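Side-chain contacts in putative oxidoreductase yhhX (Escherichia coli K-12, PDB 3F4L), which probably acts as an NADP-dependent oxidoreductase of the Gfo/Idh/MocA family, with scyllo-inositol as a suggested substrate: residues Arg16-Tyr21 with Arg300-Leu305; Glu254-Ala259 with Gly267-Asp272. One frame throughout, in Å; residues are numbered along the deposited sequence.

Interaction 1 of 2, residues Arg16-Tyr21 with Arg300-Leu305; sequences RYHLPY and RVYDAL
His-18 and Tyr-302 reach across from two helices and meet through one polar bond: His-18 ND1 lies 2.7 Å from Tyr-302 OH. Either atom could be the donor, and the angle of 142° makes the bond somewhat bent. The two rings approach rim to rim, with neither lying over the face of the other. Their planes stand almost perpendicular, at 89°, with the centroids 6.0 Å apart, but this rim-to-rim meeting is not a stack. His-18 ND1 sits in the plane of the tyrosine ring, at its hydroxyl end, 3.6 Å from Tyr-302 CZ, and CZ in turn lies in the plane of the imidazole. Tyr-302 OH thus comes at the edge of the imidazole, 3.5 Å from His-18 CE1. On Tyr-302, CG is anti to the carbonyl carbon (chi1 -73°), which carries the phenol out from helix 300-311 toward helix 12-22.

The imidazole is gripped at both nitrogens, because NE2 is hydrogen-bonded to Glu-95; the two bonds together fix the rotation of the ring. Tyr-122 meets the same ring with planes at a shallow angle, and Val-70 of strand 66-71 touches both His-18 and Tyr-302. A leucine in place of His-18 would probably leave the buried Tyr-302 hydroxyl without this partner and Glu-95 without its imidazole mate. The helix has a wider, pi-type turn at Arg-16 to His-18, and the bond from Tyr-21 N to His-18 O is weak.

Helix 12-22 follows the first strand of the parallel Rossmann sheet, whereas helix 300-311 comes late in the chain. The bond therefore ties the Rossmann fold, the probable nucleotide-binding part, to helix 300-311 of the C-terminal family region, within the two-domain architecture of Gfo/Idh/MocA oxidoreductases.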
ATOM      1  N   ARG A  16       4.347  -0.980 -33.018  1.00 26.60           N
ATOM      2  CA  ARG A  16       3.169  -1.032 -32.161  1.00 27.57           C
ATOM      3  C   ARG A  16       2.854   0.257 -31.419  1.00 26.59           C
ATOM      4  O   ARG A  16       1.693   0.671 -31.346  1.00 27.60           O
ATOM      5  CB  ARG A  16       3.300  -2.164 -31.139  1.00 28.67           C
ATOM      6  CG  ARG A  16       2.156  -2.199 -30.131  1.00 33.12           C
ATOM      7  CD  ARG A  16       2.179  -3.488 -29.334  1.00 35.72           C
ATOM      8  NE  ARG A  16       2.077  -4.649 -30.217  1.00 39.04           N
ATOM      9  CZ  ARG A  16       2.318  -5.901 -29.844  1.00 40.72           C
ATOM     10  NH1 ARG A  16       2.678  -6.169 -28.594  1.00 40.61           N
ATOM     11  NH2 ARG A  16       2.200  -6.884 -30.723  1.00 42.81           N
ATOM     12  N   TYR A  17       3.878   0.902 -30.876  1.00 24.52           N
ATOM     13  CA  TYR A  17       3.641   2.114 -30.111  1.00 24.42           C
ATOM     14  C   TYR A  17       3.942   3.445 -30.780  1.00 23.05           C
ATOM     15  O   TYR A  17       3.607   4.492 -30.231  1.00 24.14           O
ATOM     16  CB  TYR A  17       4.380   2.019 -28.783  1.00 26.01           C
ATOM     17  CG  TYR A  17       3.932   0.833 -27.962  1.00 28.98           C
ATOM     18  CD1 TYR A  17       2.665   0.804 -27.378  1.00 30.91           C
ATOM     19  CD2 TYR A  17       4.774  -0.261 -27.767  1.00 28.86           C
ATOM     20  CE1 TYR A  17       2.250  -0.286 -26.617  1.00 32.47           C
ATOM     21  CE2 TYR A  17       4.369  -1.355 -27.009  1.00 30.35           C
ATOM     22  CZ  TYR A  17       3.107  -1.360 -26.436  1.00 32.32           C
ATOM     23  OH  TYR A  17       2.702  -2.434 -25.679  1.00 37.11           O
ATOM     24  N   HIS A  18       4.556   3.420 -31.954  1.00 20.79           N
ATOM     25  CA  HIS A  18       4.859   4.661 -32.655  1.00 19.25           C
ATOM     26  C   HIS A  18       4.134   4.820 -33.987  1.00 18.34           C
ATOM     27  O   HIS A  18       3.321   5.726 -34.156  1.00 18.91           O
ATOM     28  CB  HIS A  18       6.368   4.775 -32.886  1.00 18.38           C
ATOM     29  CG  HIS A  18       7.154   4.964 -31.626  1.00 20.63           C
ATOM     30  ND1 HIS A  18       7.345   6.200 -31.047  1.00 15.14           N
ATOM     31  CD2 HIS A  18       7.784   4.073 -30.824  1.00 18.59           C
ATOM     32  CE1 HIS A  18       8.063   6.063 -29.946  1.00 18.75           C
ATOM     33  NE2 HIS A  18       8.344   4.780 -29.786  1.00 17.30           N
ATOM     34  N   LEU A  19       4.426   3.932 -34.931  1.00 16.41           N
ATOM     35  CA  LEU A  19       3.838   4.023 -36.261  1.00 16.08           C
ATOM     36  C   LEU A  19       2.316   4.104 -36.340  1.00 17.77           C
ATOM     37  O   LEU A  19       1.780   4.906 -37.108  1.00 15.49           O
ATOM     38  CB  LEU A  19       4.381   2.881 -37.137  1.00 17.43           C
ATOM     39  CG  LEU A  19       5.567   3.226 -38.065  1.00 21.88           C
ATOM     40  CD1 LEU A  19       6.383   4.385 -37.506  1.00 21.12           C
ATOM     41  CD2 LEU A  19       6.442   2.008 -38.279  1.00 18.67           C
ATOM     42  N   PRO A  20       1.597   3.295 -35.541  1.00 16.77           N
ATOM     43  CA  PRO A  20       0.132   3.373 -35.617  1.00 16.10           C
ATOM     44  C   PRO A  20      -0.378   4.795 -35.387  1.00 16.03           C
ATOM     45  O   PRO A  20      -1.366   5.224 -35.987  1.00 16.10           O
ATOM     46  CB  PRO A  20      -0.327   2.413 -34.513  1.00 15.33           C
ATOM     47  CG  PRO A  20       0.776   1.385 -34.478  1.00 15.16           C
ATOM     48  CD  PRO A  20       2.025   2.257 -34.584  1.00 15.58           C
ATOM     49  N   TYR A  21       0.313   5.522 -34.519  1.00 14.26           N
ATOM     50  CA  TYR A  21      -0.060   6.887 -34.167  1.00 14.42           C
ATOM     51  C   TYR A  21       0.489   7.936 -35.133  1.00 16.45           C
ATOM     52  O   TYR A  21      -0.199   8.903 -35.480  1.00 15.81           O
ATOM     53  CB  TYR A  21       0.426   7.184 -32.744  1.00 15.43           C
ATOM     54  CG  TYR A  21      -0.251   6.330 -31.702  1.00 13.68           C
ATOM     55  CD1 TYR A  21      -1.534   6.647 -31.236  1.00 16.02           C
ATOM     56  CD2 TYR A  21       0.358   5.177 -31.219  1.00 13.41           C
ATOM     57  CE1 TYR A  21      -2.183   5.843 -30.325  1.00 10.30           C
ATOM     58  CE2 TYR A  21      -0.287   4.354 -30.301  1.00 12.37           C
ATOM     59  CZ  TYR A  21      -1.555   4.693 -29.860  1.00 14.56           C
ATOM     60  OH  TYR A  21      -2.184   3.881 -28.957  1.00 14.82           O
ATOM     61  N   ARG A 300      -0.322  11.914 -28.665  1.00 15.14           N
ATOM     62  CA  ARG A 300      -0.259  13.268 -28.145  1.00 18.19           C
ATOM     63  C   ARG A 300       1.191  13.667 -27.875  1.00 16.46           C
ATOM     64  O   ARG A 300       1.494  14.846 -27.737  1.00 17.91           O
ATOM     65  CB  ARG A 300      -1.148  13.389 -26.899  1.00 17.57           C
ATOM     66  CG  ARG A 300      -2.625  13.519 -27.301  1.00 24.20           C
ATOM     67  CD  ARG A 300      -3.621  13.080 -26.232  1.00 27.86           C
ATOM     68  NE  ARG A 300      -3.567  13.902 -25.032  1.00 31.15           N
ATOM     69  CZ  ARG A 300      -4.412  13.781 -24.012  1.00 33.63           C
ATOM     70  NH1 ARG A 300      -5.378  12.867 -24.063  1.00 31.97           N
ATOM     71  NH2 ARG A 300      -4.285  14.566 -22.943  1.00 31.88           N
ATOM     72  N   VAL A 301       2.078  12.676 -27.823  1.00 14.96           N
ATOM     73  CA  VAL A 301       3.500  12.917 -27.628  1.00 14.56           C
ATOM     74  C   VAL A 301       3.993  13.612 -28.895  1.00 16.06           C
ATOM     75  O   VAL A 301       4.729  14.594 -28.841  1.00 16.38           O
ATOM     76  CB  VAL A 301       4.286  11.588 -27.447  1.00 13.64           C
ATOM     77  CG1 VAL A 301       5.794  11.851 -27.562  1.00 14.23           C
ATOM     78  CG2 VAL A 301       3.966  10.957 -26.083  1.00 11.61           C
ATOM     79  N   TYR A 302       3.570  13.103 -30.046  1.00 18.10           N
ATOM     80  CA  TYR A 302       3.983  13.699 -31.303  1.00 18.26           C
ATOM     81  C   TYR A 302       3.311  15.052 -31.526  1.00 19.54           C
ATOM     82  O   TYR A 302       3.896  15.945 -32.149  1.00 19.04           O
ATOM     83  CB  TYR A 302       3.713  12.746 -32.465  1.00 17.26           C
ATOM     84  CG  TYR A 302       4.682  11.571 -32.496  1.00 16.96           C
ATOM     85  CD1 TYR A 302       4.415  10.390 -31.792  1.00 15.86           C
ATOM     86  CD2 TYR A 302       5.888  11.664 -33.190  1.00 17.34           C
ATOM     87  CE1 TYR A 302       5.331   9.330 -31.779  1.00 16.85           C
ATOM     88  CE2 TYR A 302       6.814  10.612 -33.183  1.00 18.20           C
ATOM     89  CZ  TYR A 302       6.526   9.455 -32.479  1.00 15.99           C
ATOM     90  OH  TYR A 302       7.440   8.440 -32.473  1.00 18.66           O
ATOM     91  N   ASP A 303       2.098  15.220 -31.003  1.00 19.02           N
ATOM     92  CA  ASP A 303       1.424  16.504 -31.159  1.00 19.82           C
ATOM     93  C   ASP A 303       2.193  17.540 -30.336  1.00 18.91           C
ATOM     94  O   ASP A 303       2.223  18.714 -30.690  1.00 19.46           O
ATOM     95  CB  ASP A 303      -0.044  16.437 -30.696  1.00 19.20           C
ATOM     96  CG  ASP A 303      -0.873  15.467 -31.521  1.00 22.26           C
ATOM     97  OD1 ASP A 303      -0.643  15.380 -32.744  1.00 21.00           O
ATOM     98  OD2 ASP A 303      -1.762  14.794 -30.958  1.00 21.46           O
ATOM     99  N   ALA A 304       2.812  17.102 -29.240  1.00 16.89           N
ATOM    100  CA  ALA A 304       3.595  18.007 -28.394  1.00 18.98           C
ATOM    101  C   ALA A 304       4.920  18.349 -29.067  1.00 17.59           C
ATOM    102  O   ALA A 304       5.360  19.506 -29.057  1.00 17.29           O
ATOM    103  CB  ALA A 304       3.860  17.374 -27.026  1.00 17.44           C
ATOM    104  N   LEU A 305       5.563  17.338 -29.638  1.00 16.20           N
ATOM    105  CA  LEU A 305       6.835  17.545 -30.334  1.00 17.19           C
ATOM    106  C   LEU A 305       6.611  18.494 -31.513  1.00 16.39           C
ATOM    107  O   LEU A 305       7.472  19.315 -31.835  1.00 17.99           O
ATOM    108  CB  LEU A 305       7.391  16.205 -30.820  1.00 17.21           C
ATOM    109  CG  LEU A 305       8.322  15.456 -29.859  1.00 20.56           C
ATOM    110  CD1 LEU A 305       7.830  15.569 -28.447  1.00 21.53           C
ATOM    111  CD2 LEU A 305       8.404  13.994 -30.274  1.00 22.28           C
TER

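Interaction 2 of 2, residues Glu254-Ala259 with Gly267-Asp272; sequences ETSLKA and GFAADD
Ser-256 turns its hydroxyl onto the backbone of the loop 267-272, where Ala-269 N donates to Ser-256 OG at 2.6 Å with an N-H...O angle of 146°. The OG is carried there by a chi1 of -63°, beside the serine's own backbone N. From the same side chain, Ser-256 CB rests against the Phe-268 ring, 3.6 Å from Phe-268 CD1, approaching obliquely. Leu-257 adds its CD2 methyl at the ring edge, near the ring plane and 3.7 Å from Phe-268 CE1. The phenyl is thus touched by two consecutive residues of helix 253-258.

The loop offers this amide and ring from a type II beta turn running from Gly-267 to Ala-270, closed by the 3.1 Å bond from Ala-270 N to Gly-267 O. Phe-268 and Ala-269 are its two central residues, placing ring and N-H next to each other. Gly-267 precedes them at a positive phi, with backbone angles that by themselves favour glycine.

Farther out, Ser-256 OG also has a weak bond to Gln-252 O. Ile-261 and Pro-263, from the connection between the segments, pack on Phe-268, and Gln-253 touches both Phe-268 and Ala-269. Beyond the turn, Asp-271 OD1 is hydrogen-bonded to Ser-273 OG.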
ATOM      1  N   GLU A 254      -3.289  -0.402 -25.513  1.00 16.30           N
ATOM      2  CA  GLU A 254      -2.429  -1.560 -25.733  1.00 20.06           C
ATOM      3  C   GLU A 254      -3.259  -2.793 -26.061  1.00 20.04           C
ATOM      4  O   GLU A 254      -2.884  -3.597 -26.924  1.00 18.61           O
ATOM      5  CB  GLU A 254      -1.562  -1.843 -24.506  1.00 24.21           C
ATOM      6  CG  GLU A 254      -0.512  -2.925 -24.742  1.00 33.16           C
ATOM      7  CD  GLU A 254       0.225  -3.332 -23.470  1.00 38.36           C
ATOM      8  OE1 GLU A 254       0.630  -2.435 -22.699  1.00 40.11           O
ATOM      9  OE2 GLU A 254       0.408  -4.549 -23.248  1.00 40.42           O
ATOM     10  N   THR A 255      -4.388  -2.944 -25.374  1.00 19.48           N
ATOM     11  CA  THR A 255      -5.256  -4.089 -25.620  1.00 22.75           C
ATOM     12  C   THR A 255      -5.750  -4.041 -27.069  1.00 22.40           C
ATOM     13  O   THR A 255      -5.740  -5.051 -27.766  1.00 24.32           O
ATOM     14  CB  THR A 255      -6.465  -4.100 -24.642  1.00 22.09           C
ATOM     15  OG1 THR A 255      -5.985  -4.264 -23.300  1.00 20.50           O
ATOM     16  CG2 THR A 255      -7.423  -5.239 -24.970  1.00 20.65           C
ATOM     17  N   SER A 256      -6.160  -2.866 -27.533  1.00 22.52           N
ATOM     18  CA  SER A 256      -6.632  -2.755 -28.909  1.00 22.29           C
ATOM     19  C   SER A 256      -5.507  -3.031 -29.908  1.00 24.49           C
ATOM     20  O   SER A 256      -5.699  -3.778 -30.880  1.00 23.19           O
ATOM     21  CB  SER A 256      -7.206  -1.369 -29.172  1.00 22.12           C
ATOM     22  OG  SER A 256      -8.330  -1.131 -28.350  1.00 20.23           O
ATOM     23  N   LEU A 257      -4.347  -2.416 -29.677  1.00 22.08           N
ATOM     24  CA  LEU A 257      -3.204  -2.592 -30.560  1.00 25.68           C
ATOM     25  C   LEU A 257      -2.861  -4.070 -30.723  1.00 27.31           C
ATOM     26  O   LEU A 257      -2.637  -4.536 -31.840  1.00 27.63           O
ATOM     27  CB  LEU A 257      -1.986  -1.815 -30.032  1.00 24.11           C
ATOM     28  CG  LEU A 257      -2.094  -0.288 -30.081  1.00 22.95           C
ATOM     29  CD1 LEU A 257      -0.857   0.359 -29.457  1.00 23.19           C
ATOM     30  CD2 LEU A 257      -2.256   0.165 -31.529  1.00 22.54           C
ATOM     31  N   LYS A 258      -2.840  -4.809 -29.615  1.00 29.57           N
ATOM     32  CA  LYS A 258      -2.539  -6.239 -29.660  1.00 30.60           C
ATOM     33  C   LYS A 258      -3.613  -7.023 -30.405  1.00 29.62           C
ATOM     34  O   LYS A 258      -3.328  -8.061 -30.999  1.00 28.57           O
ATOM     35  CB  LYS A 258      -2.398  -6.808 -28.245  1.00 31.80           C
ATOM     36  CG  LYS A 258      -1.028  -6.622 -27.637  1.00 34.42           C
ATOM     37  CD  LYS A 258      -0.913  -7.350 -26.310  1.00 35.87           C
ATOM     38  CE  LYS A 258       0.544  -7.516 -25.921  1.00 38.70           C
ATOM     39  NZ  LYS A 258       1.288  -8.342 -26.928  1.00 39.81           N
ATOM     40  N   ALA A 259      -4.843  -6.522 -30.363  1.00 29.59           N
ATOM     41  CA  ALA A 259      -5.970  -7.167 -31.028  1.00 30.27           C
ATOM     42  C   ALA A 259      -6.055  -6.753 -32.492  1.00 30.91           C
ATOM     43  O   ALA A 259      -7.014  -7.082 -33.190  1.00 31.11           O
ATOM     44  CB  ALA A 259      -7.267  -6.816 -30.312  1.00 29.33           C
ATOM     45  N   GLY A 267     -14.033   1.474 -32.257  1.00 33.43           N
ATOM     46  CA  GLY A 267     -13.783   0.580 -31.140  1.00 30.53           C
ATOM     47  C   GLY A 267     -12.387   0.638 -30.546  1.00 27.43           C
ATOM     48  O   GLY A 267     -12.113  -0.045 -29.559  1.00 27.02           O
ATOM     49  N   PHE A 268     -11.501   1.444 -31.127  1.00 25.42           N
ATOM     50  CA  PHE A 268     -10.130   1.537 -30.611  1.00 24.32           C
ATOM     51  C   PHE A 268     -10.126   1.973 -29.150  1.00 23.54           C
ATOM     52  O   PHE A 268     -10.763   2.958 -28.786  1.00 21.74           O
ATOM     53  CB  PHE A 268      -9.291   2.542 -31.415  1.00 24.33           C
ATOM     54  CG  PHE A 268      -7.833   2.585 -31.000  1.00 23.35           C
ATOM     55  CD1 PHE A 268      -6.987   1.508 -31.270  1.00 22.04           C
ATOM     56  CD2 PHE A 268      -7.317   3.684 -30.309  1.00 22.02           C
ATOM     57  CE1 PHE A 268      -5.646   1.520 -30.855  1.00 19.64           C
ATOM     58  CE2 PHE A 268      -5.976   3.706 -29.890  1.00 19.97           C
ATOM     59  CZ  PHE A 268      -5.143   2.622 -30.164  1.00 17.81           C
ATOM     60  N   ALA A 269      -9.411   1.227 -28.320  1.00 23.35           N
ATOM     61  CA  ALA A 269      -9.310   1.540 -26.903  1.00 25.50           C
ATOM     62  C   ALA A 269     -10.673   1.680 -26.222  1.00 27.44           C
ATOM     63  O   ALA A 269     -10.829   2.479 -25.301  1.00 27.95           O
ATOM     64  CB  ALA A 269      -8.485   2.819 -26.712  1.00 25.58           C
ATOM     65  N   ALA A 270     -11.656   0.906 -26.680  1.00 28.46           N
ATOM     66  CA  ALA A 270     -12.993   0.940 -26.083  1.00 29.99           C
ATOM     67  C   ALA A 270     -12.828   0.612 -24.604  1.00 29.25           C
ATOM     68  O   ALA A 270     -12.190  -0.372 -24.254  1.00 30.13           O
ATOM     69  CB  ALA A 270     -13.916  -0.091 -26.757  1.00 29.19           C
ATOM     70  N   ASP A 271     -13.406   1.437 -23.741  1.00 30.46           N
ATOM     71  CA  ASP A 271     -13.277   1.239 -22.301  1.00 32.09           C
ATOM     72  C   ASP A 271     -14.637   1.394 -21.622  1.00 32.48           C
ATOM     73  O   ASP A 271     -15.338   2.377 -21.848  1.00 33.42           O
ATOM     74  CB  ASP A 271     -12.296   2.278 -21.744  1.00 31.60           C
ATOM     75  CG  ASP A 271     -11.770   1.924 -20.368  1.00 32.97           C
ATOM     76  OD1 ASP A 271     -12.551   1.408 -19.539  1.00 31.29           O
ATOM     77  OD2 ASP A 271     -10.569   2.182 -20.118  1.00 31.22           O
ATOM     78  N   ASP A 272     -15.008   0.429 -20.791  1.00 33.34           N
ATOM     79  CA  ASP A 272     -16.290   0.499 -20.100  1.00 34.94           C
ATOM     80  C   ASP A 272     -16.136   0.688 -18.594  1.00 32.43           C
ATOM     81  O   ASP A 272     -17.072   0.474 -17.823  1.00 32.97           O
ATOM     82  CB  ASP A 272     -17.122  -0.748 -20.406  1.00 38.56           C
ATOM     83  CG  ASP A 272     -17.767  -0.687 -21.785  1.00 42.89           C
ATOM     84  OD1 ASP A 272     -18.721   0.107 -21.959  1.00 43.70           O
ATOM     85  OD2 ASP A 272     -17.313  -1.418 -22.696  1.00 45.01           O
TER

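Overall arrangement
Interaction 1 is a buried contact between helices 279 residues apart in sequence, whereas interaction 2, farther from the chain centre and only partly buried, joins a short helix to the loop that soon follows it. The first depends on two polar ring side chains; the second combines a side-chain-to-backbone bond with apolar packing. Their centres are about 16 Å apart, and helix 12-22 connects them. Leu-257 CD1 lies 3.2 Å from Arg-16 O, and Phe-268 CZ packs 3.4 Å from Tyr-21 OH. Arg-16 NH1 and Lys-258 NZ, like charges, also come close. Helix 12-22 therefore has helix 300-311 and helix 253-258 as neighbours.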